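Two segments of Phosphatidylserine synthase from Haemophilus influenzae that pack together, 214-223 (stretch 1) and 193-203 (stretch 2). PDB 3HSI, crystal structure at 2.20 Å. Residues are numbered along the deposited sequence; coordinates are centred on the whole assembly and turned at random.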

# COMPACT_ATOMS: atom_id res chain seq x y z
N GLU C 214 8.95 11.27 -14.42
CA GLU C 214 8.55 11.80 -15.69
C GLU C 214 7.28 11.12 -16.21
O GLU C 214 6.55 11.72 -17.00
CB GLU C 214 9.71 11.57 -16.63
CG GLU C 214 9.72 12.33 -17.92
CD GLU C 214 11.01 12.06 -18.70
OE1 GLU C 214 12.09 11.92 -18.06
OE2 GLU C 214 10.93 12.00 -19.96
N ILE C 215 7.00 9.89 -15.77
CA ILE C 215 5.84 9.12 -16.26
C ILE C 215 4.89 8.59 -15.15
O ILE C 215 4.17 7.61 -15.37
CB ILE C 215 6.28 7.93 -17.18
CG1 ILE C 215 7.33 7.05 -16.48
CG2 ILE C 215 6.79 8.45 -18.52
CD1 ILE C 215 7.54 5.67 -17.10
N ARG C 216 4.88 9.23 -13.98
CA ARG C 216 4.03 8.77 -12.87
C ARG C 216 2.55 8.63 -13.26
O ARG C 216 1.94 7.58 -13.04
CB ARG C 216 4.19 9.68 -11.65
CG ARG C 216 5.48 9.42 -10.86
CD ARG C 216 5.58 10.27 -9.57
NE ARG C 216 5.75 11.70 -9.87
CZ ARG C 216 4.76 12.60 -9.87
NH1 ARG C 216 3.52 12.24 -9.57
NH2 ARG C 216 5.01 13.87 -10.17
N GLY C 217 1.99 9.67 -13.88
CA GLY C 217 0.56 9.70 -14.25
C GLY C 217 0.20 8.56 -15.19
O GLY C 217 -0.87 7.95 -15.08
N ASN C 218 1.11 8.28 -16.11
CA ASN C 218 0.90 7.22 -17.07
C ASN C 218 0.91 5.87 -16.39
O ASN C 218 0.07 5.02 -16.71
CB ASN C 218 1.97 7.28 -18.15
CG ASN C 218 1.91 8.57 -18.90
OD1 ASN C 218 0.98 8.81 -19.68
ND2 ASN C 218 2.89 9.44 -18.65
N ILE C 219 1.86 5.68 -15.46
CA ILE C 219 1.96 4.45 -14.69
C ILE C 219 0.62 4.19 -13.99
O ILE C 219 0.06 3.10 -14.12
CB ILE C 219 3.09 4.47 -13.61
CG1 ILE C 219 4.52 4.74 -14.16
CG2 ILE C 219 3.03 3.21 -12.76
CD1 ILE C 219 4.83 4.05 -15.43
N ARG C 220 0.14 5.19 -13.24
CA ARG C 220 -1.12 5.13 -12.54
C ARG C 220 -2.27 4.68 -13.43
O ARG C 220 -2.93 3.71 -13.12
CB ARG C 220 -1.48 6.50 -11.92
CG ARG C 220 -1.36 6.56 -10.43
CD ARG C 220 -2.02 7.85 -9.86
NE ARG C 220 -1.32 9.06 -10.31
CZ ARG C 220 -0.12 9.44 -9.86
NH1 ARG C 220 0.45 10.54 -10.36
NH2 ARG C 220 0.51 8.74 -8.92
N ALA C 221 -2.54 5.41 -14.51
CA ALA C 221 -3.57 5.01 -15.47
C ALA C 221 -3.36 3.58 -16.04
O ALA C 221 -4.30 2.83 -16.28
CB ALA C 221 -3.66 6.02 -16.62
N TYR C 222 -2.12 3.21 -16.26
CA TYR C 222 -1.86 1.86 -16.78
C TYR C 222 -2.22 0.78 -15.77
O TYR C 222 -2.78 -0.23 -16.14
CB TYR C 222 -0.40 1.74 -17.12
CG TYR C 222 0.10 0.36 -17.43
CD1 TYR C 222 -0.25 -0.27 -18.61
CD2 TYR C 222 1.03 -0.27 -16.58
CE1 TYR C 222 0.28 -1.55 -18.93
CE2 TYR C 222 1.57 -1.50 -16.89
CZ TYR C 222 1.20 -2.14 -18.07
OH TYR C 222 1.74 -3.37 -18.37
N ARG C 223 -1.86 1.01 -14.50
CA ARG C 223 -2.08 0.00 -13.45
C ARG C 223 -3.58 -0.17 -13.32
O ARG C 223 -4.09 -1.28 -13.35
CB ARG C 223 -1.49 0.46 -12.10
CG ARG C 223 -1.78 -0.46 -10.93
CD ARG C 223 -1.21 0.10 -9.59
NE ARG C 223 -1.68 -0.70 -8.45
CZ ARG C 223 -1.10 -1.80 -7.99
NH1 ARG C 223 0.01 -2.28 -8.53
NH2 ARG C 223 -1.66 -2.45 -6.99
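Stretch 2, residues 193-203: DYLLDFSAVYP

Stretch 2 comes to the helix of stretch 1 as the last turn of a helix followed by an irregular loop. Helical at 193-195, with a wide pi-type turn, it leaves helical phi/psi at L196 (-79/63), turns through 197-201 and enters a strand at Y202. The turn is held internally: A200 N and V201 N both bond to D197 O, at 3.0 and 2.9 Å, and D197, with chi1 t, accepts S199 N on OD1 at 3.1 Å. The contacts run in opposite order along the two stretches, L195 beside Y222 and Y202 beside I215. The nearest CA atoms across the stretches are those of I219 and A200, 5.4 Å apart.

A200 lies at this closest CA approach. Its CB points toward the helix and meets Y222 CB at 3.5 Å and I219 CD1 at 4.1 Å. I219 directs its CA-to-CB bond away, yet with both chi angles m its CD1 comes back to lie 3.9 Å from A200 O.

Y222 is the anchor. Chi1 t carries the ring from the helix along the loop, past D197 CB (3.7 Å from Y222 CE1), so that Y222 OH donates to L195 O at 2.6 Å. This carbonyl lies at the ring edge, near its plane, which suits a phenol hydroxyl, whose proton prefers the ring plane; V201 CG2, with chi1 t, packs 4.0 Å from Y222 CZ.

At the other end, I215 occupies the N-cap position with chi1 p and chi2 t, which places CD1 3.7 Å from Y202 CE2, while its CG2 sits 3.6 Å from Y202 OH. Y202 starts out sideways, but chi1 m brings its ring end to the isoleucine. Between these ends N218 points its CA-to-CB bond toward stretch 2, with CB 3.3 Å from S199 O; chi1 m places the rest of the side chain. A water bridges the polar margin, donating to N218 O and bonding S199 OG, each at 2.8 Å.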

# COMPACT_ATOMS: atom_id res chain seq x y z
N ASP C 193 -1.91 -7.33 -26.05
CA ASP C 193 -3.15 -6.60 -25.80
C ASP C 193 -3.17 -5.88 -24.48
O ASP C 193 -3.72 -4.79 -24.42
CB ASP C 193 -4.39 -7.52 -25.84
CG ASP C 193 -4.65 -8.10 -27.22
OD1 ASP C 193 -3.92 -7.76 -28.19
OD2 ASP C 193 -5.59 -8.91 -27.35
N TYR C 194 -2.62 -6.48 -23.43
CA TYR C 194 -2.72 -5.90 -22.09
C TYR C 194 -1.42 -5.42 -21.44
O TYR C 194 -1.37 -4.32 -20.89
CB TYR C 194 -3.47 -6.84 -21.15
CG TYR C 194 -4.94 -6.94 -21.49
CD1 TYR C 194 -5.79 -5.85 -21.26
CD2 TYR C 194 -5.46 -8.09 -22.06
CE1 TYR C 194 -7.12 -5.90 -21.60
CE2 TYR C 194 -6.84 -8.17 -22.40
CZ TYR C 194 -7.64 -7.06 -22.17
OH TYR C 194 -8.97 -7.09 -22.49
N LEU C 195 -0.36 -6.22 -21.49
CA LEU C 195 0.87 -5.85 -20.81
C LEU C 195 1.62 -4.74 -21.53
O LEU C 195 2.03 -3.79 -20.90
CB LEU C 195 1.80 -7.05 -20.60
CG LEU C 195 1.51 -7.92 -19.39
CD1 LEU C 195 2.64 -8.95 -19.24
CD2 LEU C 195 1.38 -7.08 -18.13
N LEU C 196 1.79 -4.90 -22.85
CA LEU C 196 2.53 -3.97 -23.67
C LEU C 196 1.74 -2.71 -24.05
O LEU C 196 1.52 -2.45 -25.21
CB LEU C 196 2.99 -4.64 -24.96
CG LEU C 196 4.27 -5.46 -25.00
CD1 LEU C 196 4.56 -5.76 -26.47
CD2 LEU C 196 5.41 -4.66 -24.39
N ASP C 197 1.36 -1.92 -23.06
CA ASP C 197 0.81 -0.61 -23.35
C ASP C 197 1.90 0.46 -23.34
O ASP C 197 2.43 0.84 -22.27
CB ASP C 197 -0.29 -0.29 -22.35
CG ASP C 197 -0.88 1.09 -22.56
OD1 ASP C 197 -0.55 1.76 -23.56
OD2 ASP C 197 -1.67 1.53 -21.69
N PHE C 198 2.17 1.01 -24.51
CA PHE C 198 3.29 1.92 -24.67
C PHE C 198 3.10 3.32 -24.09
O PHE C 198 4.01 4.12 -24.11
CB PHE C 198 3.79 1.93 -26.13
CG PHE C 198 4.37 0.59 -26.57
CD1 PHE C 198 5.55 0.12 -26.00
CD2 PHE C 198 3.73 -0.20 -27.53
CE1 PHE C 198 6.09 -1.14 -26.40
CE2 PHE C 198 4.25 -1.43 -27.92
CZ PHE C 198 5.43 -1.90 -27.36
N SER C 199 1.95 3.64 -23.53
CA SER C 199 1.91 4.88 -22.75
C SER C 199 2.65 4.71 -21.42
O SER C 199 3.01 5.70 -20.82
CB SER C 199 0.50 5.39 -22.55
OG SER C 199 -0.23 4.42 -21.86
N ALA C 200 2.91 3.47 -20.99
CA ALA C 200 3.59 3.24 -19.69
C ALA C 200 4.80 2.36 -19.78
O ALA C 200 5.68 2.46 -18.94
CB ALA C 200 2.65 2.65 -18.66
N VAL C 201 4.81 1.48 -20.78
CA VAL C 201 5.88 0.50 -20.99
C VAL C 201 6.93 1.08 -21.96
O VAL C 201 6.58 1.56 -23.04
CB VAL C 201 5.25 -0.79 -21.51
CG1 VAL C 201 6.31 -1.80 -21.95
CG2 VAL C 201 4.32 -1.38 -20.42
N TYR C 202 8.19 1.09 -21.55
CA TYR C 202 9.28 1.65 -22.34
C TYR C 202 10.39 0.66 -22.58
O TYR C 202 10.65 -0.19 -21.71
CB TYR C 202 9.87 2.88 -21.64
CG TYR C 202 8.91 4.03 -21.65
CD1 TYR C 202 8.95 4.97 -22.68
CD2 TYR C 202 7.92 4.17 -20.66
CE1 TYR C 202 8.04 6.01 -22.72
CE2 TYR C 202 7.01 5.21 -20.70
CZ TYR C 202 7.09 6.13 -21.73
OH TYR C 202 6.22 7.19 -21.79
N PRO C 203 11.04 0.75 -23.76
CA PRO C 203 12.19 -0.10 -24.05
C PRO C 203 13.31 0.22 -23.07
O PRO C 203 13.55 1.39 -22.78
CB PRO C 203 12.60 0.30 -25.48
CG PRO C 203 11.99 1.63 -25.71
CD PRO C 203 10.75 1.68 -24.87
O HOH W 1 -1.05 4.98 -19.23